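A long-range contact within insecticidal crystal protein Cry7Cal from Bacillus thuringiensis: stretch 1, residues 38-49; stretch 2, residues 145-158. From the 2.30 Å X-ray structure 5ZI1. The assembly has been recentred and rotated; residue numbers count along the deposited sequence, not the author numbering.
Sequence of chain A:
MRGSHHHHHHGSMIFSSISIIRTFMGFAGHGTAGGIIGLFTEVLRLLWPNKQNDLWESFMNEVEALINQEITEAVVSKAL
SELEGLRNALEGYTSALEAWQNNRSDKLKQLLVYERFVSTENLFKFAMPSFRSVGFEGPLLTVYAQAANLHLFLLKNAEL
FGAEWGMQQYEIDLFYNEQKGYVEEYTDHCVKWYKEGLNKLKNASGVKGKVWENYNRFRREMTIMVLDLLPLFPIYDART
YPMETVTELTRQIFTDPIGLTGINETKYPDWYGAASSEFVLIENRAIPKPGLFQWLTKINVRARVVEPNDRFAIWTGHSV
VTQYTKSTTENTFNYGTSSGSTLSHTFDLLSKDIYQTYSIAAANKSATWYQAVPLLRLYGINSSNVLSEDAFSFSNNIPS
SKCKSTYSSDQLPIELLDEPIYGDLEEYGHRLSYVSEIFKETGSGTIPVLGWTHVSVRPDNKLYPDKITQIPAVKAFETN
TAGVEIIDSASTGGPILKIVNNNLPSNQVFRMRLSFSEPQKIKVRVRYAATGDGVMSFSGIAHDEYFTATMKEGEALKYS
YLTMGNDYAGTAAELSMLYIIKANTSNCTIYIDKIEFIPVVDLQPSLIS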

# COMPACT_ATOMS: atom_id res chain seq x y z
N GLY A 38 -8.97 -23.60 1.04
CA GLY A 38 -8.02 -23.30 -0.02
C GLY A 38 -7.12 -22.13 0.33
O GLY A 38 -5.93 -22.13 0.01
N LEU A 39 -7.67 -21.11 1.00
CA LEU A 39 -6.85 -19.99 1.45
C LEU A 39 -5.80 -20.45 2.45
O LEU A 39 -4.62 -20.08 2.35
CB LEU A 39 -7.72 -18.89 2.05
CG LEU A 39 -6.89 -17.71 2.54
CD1 LEU A 39 -6.11 -17.13 1.39
CD2 LEU A 39 -7.72 -16.63 3.19
N PHE A 40 -6.19 -21.27 3.42
CA PHE A 40 -5.24 -21.76 4.41
C PHE A 40 -4.11 -22.53 3.75
O PHE A 40 -2.93 -22.22 3.94
CB PHE A 40 -5.95 -22.62 5.45
CG PHE A 40 -6.46 -21.87 6.65
CD1 PHE A 40 -5.58 -21.34 7.59
CD2 PHE A 40 -7.83 -21.72 6.87
CE1 PHE A 40 -6.06 -20.66 8.70
CE2 PHE A 40 -8.32 -21.05 7.98
CZ PHE A 40 -7.44 -20.52 8.90
N THR A 41 -4.44 -23.55 2.95
CA THR A 41 -3.41 -24.35 2.28
C THR A 41 -2.52 -23.48 1.39
O THR A 41 -1.30 -23.63 1.40
CB THR A 41 -4.05 -25.45 1.44
OG1 THR A 41 -4.91 -24.85 0.46
CG2 THR A 41 -4.85 -26.41 2.32
N GLU A 42 -3.13 -22.56 0.64
CA GLU A 42 -2.36 -21.58 -0.12
C GLU A 42 -1.41 -20.80 0.78
O GLU A 42 -0.22 -20.64 0.47
CB GLU A 42 -3.34 -20.63 -0.82
CG GLU A 42 -2.92 -20.06 -2.15
CD GLU A 42 -4.11 -19.53 -2.95
OE1 GLU A 42 -5.26 -19.55 -2.44
OE2 GLU A 42 -3.91 -19.10 -4.10
N VAL A 43 -1.93 -20.30 1.91
CA VAL A 43 -1.18 -19.40 2.78
C VAL A 43 -0.06 -20.14 3.50
O VAL A 43 1.03 -19.59 3.71
CB VAL A 43 -2.14 -18.70 3.76
CG1 VAL A 43 -1.40 -18.21 5.01
CG2 VAL A 43 -2.81 -17.52 3.09
N LEU A 44 -0.30 -21.39 3.88
CA LEU A 44 0.79 -22.09 4.53
C LEU A 44 1.92 -22.39 3.56
O LEU A 44 3.09 -22.33 3.96
CB LEU A 44 0.30 -23.38 5.20
CG LEU A 44 -0.78 -23.23 6.27
CD1 LEU A 44 -1.91 -24.17 5.98
CD2 LEU A 44 -0.20 -23.51 7.64
N ARG A 45 1.62 -22.67 2.29
CA ARG A 45 2.70 -22.88 1.34
C ARG A 45 3.50 -21.60 1.12
O ARG A 45 4.72 -21.65 1.00
CB ARG A 45 2.15 -23.43 0.02
CG ARG A 45 1.88 -24.91 0.10
CD ARG A 45 0.89 -25.38 -0.93
NE ARG A 45 0.45 -26.75 -0.67
CZ ARG A 45 -0.46 -27.40 -1.41
NH1 ARG A 45 -1.02 -26.79 -2.45
NH2 ARG A 45 -0.80 -28.64 -1.10
N LEU A 46 2.82 -20.45 1.09
CA LEU A 46 3.55 -19.20 0.90
C LEU A 46 4.43 -18.89 2.10
O LEU A 46 5.61 -18.57 1.94
CB LEU A 46 2.59 -18.05 0.66
CG LEU A 46 2.10 -17.92 -0.78
CD1 LEU A 46 1.02 -16.85 -0.86
CD2 LEU A 46 3.30 -17.61 -1.68
N LEU A 47 3.86 -18.97 3.31
CA LEU A 47 4.57 -18.53 4.51
C LEU A 47 5.58 -19.56 5.00
O LEU A 47 6.58 -19.19 5.61
CB LEU A 47 3.56 -18.20 5.62
CG LEU A 47 2.81 -16.86 5.50
CD1 LEU A 47 1.68 -16.72 6.54
CD2 LEU A 47 3.78 -15.72 5.64
N TRP A 48 5.32 -20.84 4.77
CA TRP A 48 6.24 -21.90 5.15
C TRP A 48 6.50 -22.79 3.94
O TRP A 48 6.01 -23.92 3.88
CB TRP A 48 5.69 -22.75 6.30
CG TRP A 48 5.62 -22.07 7.63
CD1 TRP A 48 6.61 -22.01 8.56
CD2 TRP A 48 4.48 -21.42 8.20
NE1 TRP A 48 6.17 -21.35 9.69
CE2 TRP A 48 4.86 -20.97 9.49
CE3 TRP A 48 3.19 -21.17 7.76
CZ2 TRP A 48 3.99 -20.29 10.32
CZ3 TRP A 48 2.31 -20.48 8.60
CH2 TRP A 48 2.72 -20.05 9.86
N PRO A 49 7.26 -22.29 2.95
CA PRO A 49 7.57 -23.12 1.77
C PRO A 49 8.24 -24.41 2.19
O PRO A 49 9.17 -24.42 2.99
CB PRO A 49 8.52 -22.23 0.94
CG PRO A 49 8.32 -20.85 1.45
CD PRO A 49 7.93 -20.98 2.91
N ALA A 145 3.80 -8.48 12.18
CA ALA A 145 2.70 -8.16 11.27
C ALA A 145 2.11 -9.40 10.63
O ALA A 145 0.89 -9.59 10.62
CB ALA A 145 3.17 -7.17 10.21
N GLN A 146 2.96 -10.29 10.10
CA GLN A 146 2.45 -11.43 9.35
C GLN A 146 1.75 -12.43 10.26
O GLN A 146 0.72 -13.02 9.87
CB GLN A 146 3.57 -12.10 8.56
CG GLN A 146 4.19 -11.20 7.52
CD GLN A 146 3.35 -11.05 6.26
OE1 GLN A 146 2.50 -11.89 5.96
NE2 GLN A 146 3.59 -9.98 5.51
N ALA A 147 2.30 -12.67 11.45
CA ALA A 147 1.64 -13.55 12.40
C ALA A 147 0.38 -12.90 12.95
O ALA A 147 -0.66 -13.56 13.10
CB ALA A 147 2.59 -13.90 13.54
N ALA A 148 0.45 -11.61 13.25
CA ALA A 148 -0.73 -10.87 13.63
C ALA A 148 -1.83 -11.09 12.61
O ALA A 148 -2.99 -11.37 12.96
CB ALA A 148 -0.40 -9.38 13.75
N ASN A 149 -1.47 -10.99 11.33
CA ASN A 149 -2.45 -11.17 10.27
C ASN A 149 -3.11 -12.53 10.35
O ASN A 149 -4.33 -12.65 10.24
CB ASN A 149 -1.77 -10.97 8.92
CG ASN A 149 -2.74 -11.09 7.81
OD1 ASN A 149 -3.66 -10.27 7.67
ND2 ASN A 149 -2.60 -12.14 7.03
N LEU A 150 -2.31 -13.59 10.53
CA LEU A 150 -2.90 -14.92 10.60
C LEU A 150 -3.84 -15.05 11.79
O LEU A 150 -4.89 -15.70 11.69
CB LEU A 150 -1.80 -15.98 10.69
CG LEU A 150 -0.86 -16.13 9.48
CD1 LEU A 150 0.13 -17.25 9.76
CD2 LEU A 150 -1.65 -16.41 8.21
N HIS A 151 -3.49 -14.45 12.93
CA HIS A 151 -4.31 -14.55 14.13
C HIS A 151 -5.68 -13.93 13.89
O HIS A 151 -6.71 -14.55 14.16
CB HIS A 151 -3.60 -13.87 15.30
CG HIS A 151 -4.27 -14.10 16.63
ND1 HIS A 151 -3.99 -13.32 17.74
CD2 HIS A 151 -5.17 -15.02 17.04
CE1 HIS A 151 -4.71 -13.75 18.76
NE2 HIS A 151 -5.42 -14.78 18.37
N LEU A 152 -5.70 -12.71 13.36
CA LEU A 152 -6.96 -12.03 13.08
C LEU A 152 -7.82 -12.84 12.13
O LEU A 152 -9.05 -12.96 12.31
CB LEU A 152 -6.69 -10.64 12.51
CG LEU A 152 -6.06 -9.73 13.56
CD1 LEU A 152 -5.73 -8.38 12.98
CD2 LEU A 152 -7.03 -9.62 14.71
N PHE A 153 -7.19 -13.41 11.10
CA PHE A 153 -7.91 -14.21 10.12
C PHE A 153 -8.42 -15.50 10.73
O PHE A 153 -9.55 -15.92 10.45
CB PHE A 153 -7.00 -14.51 8.93
CG PHE A 153 -7.55 -15.56 8.03
CD1 PHE A 153 -8.72 -15.34 7.32
CD2 PHE A 153 -6.91 -16.78 7.91
CE1 PHE A 153 -9.23 -16.31 6.49
CE2 PHE A 153 -7.43 -17.76 7.07
CZ PHE A 153 -8.59 -17.52 6.37
N LEU A 154 -7.60 -16.15 11.55
CA LEU A 154 -8.07 -17.33 12.27
C LEU A 154 -9.29 -17.01 13.13
O LEU A 154 -10.21 -17.82 13.24
CB LEU A 154 -6.95 -17.90 13.13
CG LEU A 154 -7.40 -19.12 13.95
CD1 LEU A 154 -7.69 -20.24 13.01
CD2 LEU A 154 -6.39 -19.53 15.03
N LEU A 155 -9.30 -15.83 13.77
CA LEU A 155 -10.40 -15.50 14.66
C LEU A 155 -11.70 -15.35 13.88
O LEU A 155 -12.78 -15.66 14.40
CB LEU A 155 -10.07 -14.23 15.46
CG LEU A 155 -9.13 -14.46 16.65
CD1 LEU A 155 -8.41 -13.20 17.13
CD2 LEU A 155 -9.94 -15.11 17.79
N LYS A 156 -11.60 -14.91 12.62
CA LYS A 156 -12.78 -14.84 11.76
C LYS A 156 -13.48 -16.19 11.67
O LYS A 156 -14.71 -16.25 11.60
CB LYS A 156 -12.39 -14.35 10.36
CG LYS A 156 -13.54 -14.31 9.36
CD LYS A 156 -13.11 -13.71 8.02
CE LYS A 156 -14.19 -13.87 6.96
NZ LYS A 156 -14.00 -12.95 5.80
N ASN A 157 -12.72 -17.29 11.69
CA ASN A 157 -13.33 -18.60 11.54
C ASN A 157 -14.39 -18.86 12.61
O ASN A 157 -15.42 -19.48 12.33
CB ASN A 157 -12.25 -19.69 11.55
CG ASN A 157 -11.45 -19.75 10.23
OD1 ASN A 157 -11.04 -20.83 9.80
ND2 ASN A 157 -11.20 -18.60 9.61
N ALA A 158 -14.18 -18.37 13.84
CA ALA A 158 -15.17 -18.60 14.90
C ALA A 158 -16.51 -17.97 14.53
O ALA A 158 -17.57 -18.58 14.73
CB ALA A 158 -14.68 -18.07 16.25

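How do the two stretches lie against each other at the start of stretch 2? Stretch 2 is helical throughout and stretch 1 as far as Leu47; the two helices run nearly antiparallel, with 164° between their N-to-C directions, so a walk forward from Gln146 is a walk backward from Leu47. The axes come no closer than 12.7 Å, and even the nearest CA atoms, those of Leu47 and Gln146, are 8.9 Å apart. At that spacing the backbones do not touch, and the space between them is bridged by side chains. Gln146 points its CA-to-CB bond toward the other helix, but its approach is loose: OE1 of Gln146 lies 4.1 Å from CD2 of Leu47, a contact between a polar atom and a methyl group that forms no hydrogen bond. Its NE2 is hydrogen-bonded elsewhere in the structure.

What does Leu150 do, one helical turn further on? It meets three residues of stretch 1, more than any other residue of stretch 2. CD1 of Leu150 packs 3.6 Å from CD1 of Leu47 and 3.8 Å from CH2 of Trp48; CD2 of Leu150 lies 3.7 Å from CG1 of Val43 and also 3.7 Å from CD1 of Leu47, so both methyls touch Leu47. With chi1 at m and chi2 at t, the side chain places its two methyl groups among these neighbours. Val43 and Leu47 are a turn apart on their own helix, and both direct their CA-to-CB bonds toward stretch 2. Trp48 reaches the same leucine differently: it is the first residue to leave helical phi/psi, its CA-to-CB bond points sideways, and the far end of its indole closes the distance.

Why is Phe153 so prominent in the next part of the contact? Its CA-to-CB bond points toward stretch 1, and its ring meets two residues that are consecutive in sequence. CZ of Phe153 is 3.4 Å from CD2 of Leu39, and CE2 of Phe153 is 3.3 Å from CZ of Phe40, both close apolar approaches. The two aromatic rings are tilted by 45°, with centroids 4.8 Å apart, so the pair is oblique, neither a stack nor an edge-to-face arrangement. From the side of Phe40, CE2 of Phe153 lies over one face of the ring. The CA-to-CB bond of Phe40 points sideways relative to stretch 2, chi1 is at -91° between the usual wells, and the end of the side chain comes nearer.

What completes the surroundings of Phe40 as stretch 2 continues? The CA-to-CB bond of Leu154 also points sideways, and its end comes nearer, with CD1 of Leu154 4.1 Å from CZ of Phe40, a more relaxed apolar contact. Asn157 then approaches the ring edge, with its OD1 close to the ring plane and 3.3 Å from CE2 of Phe40. Aromatic edges carry slightly positive hydrogens, so an oxygen is well tolerated there; the same OD1 is hydrogen-bonded elsewhere in the structure. No hydrogen bond joins the two stretches anywhere, and the contact, which buries 408 Å² over both sides, rests chiefly on the packing of leucine, valine and aromatic side chains.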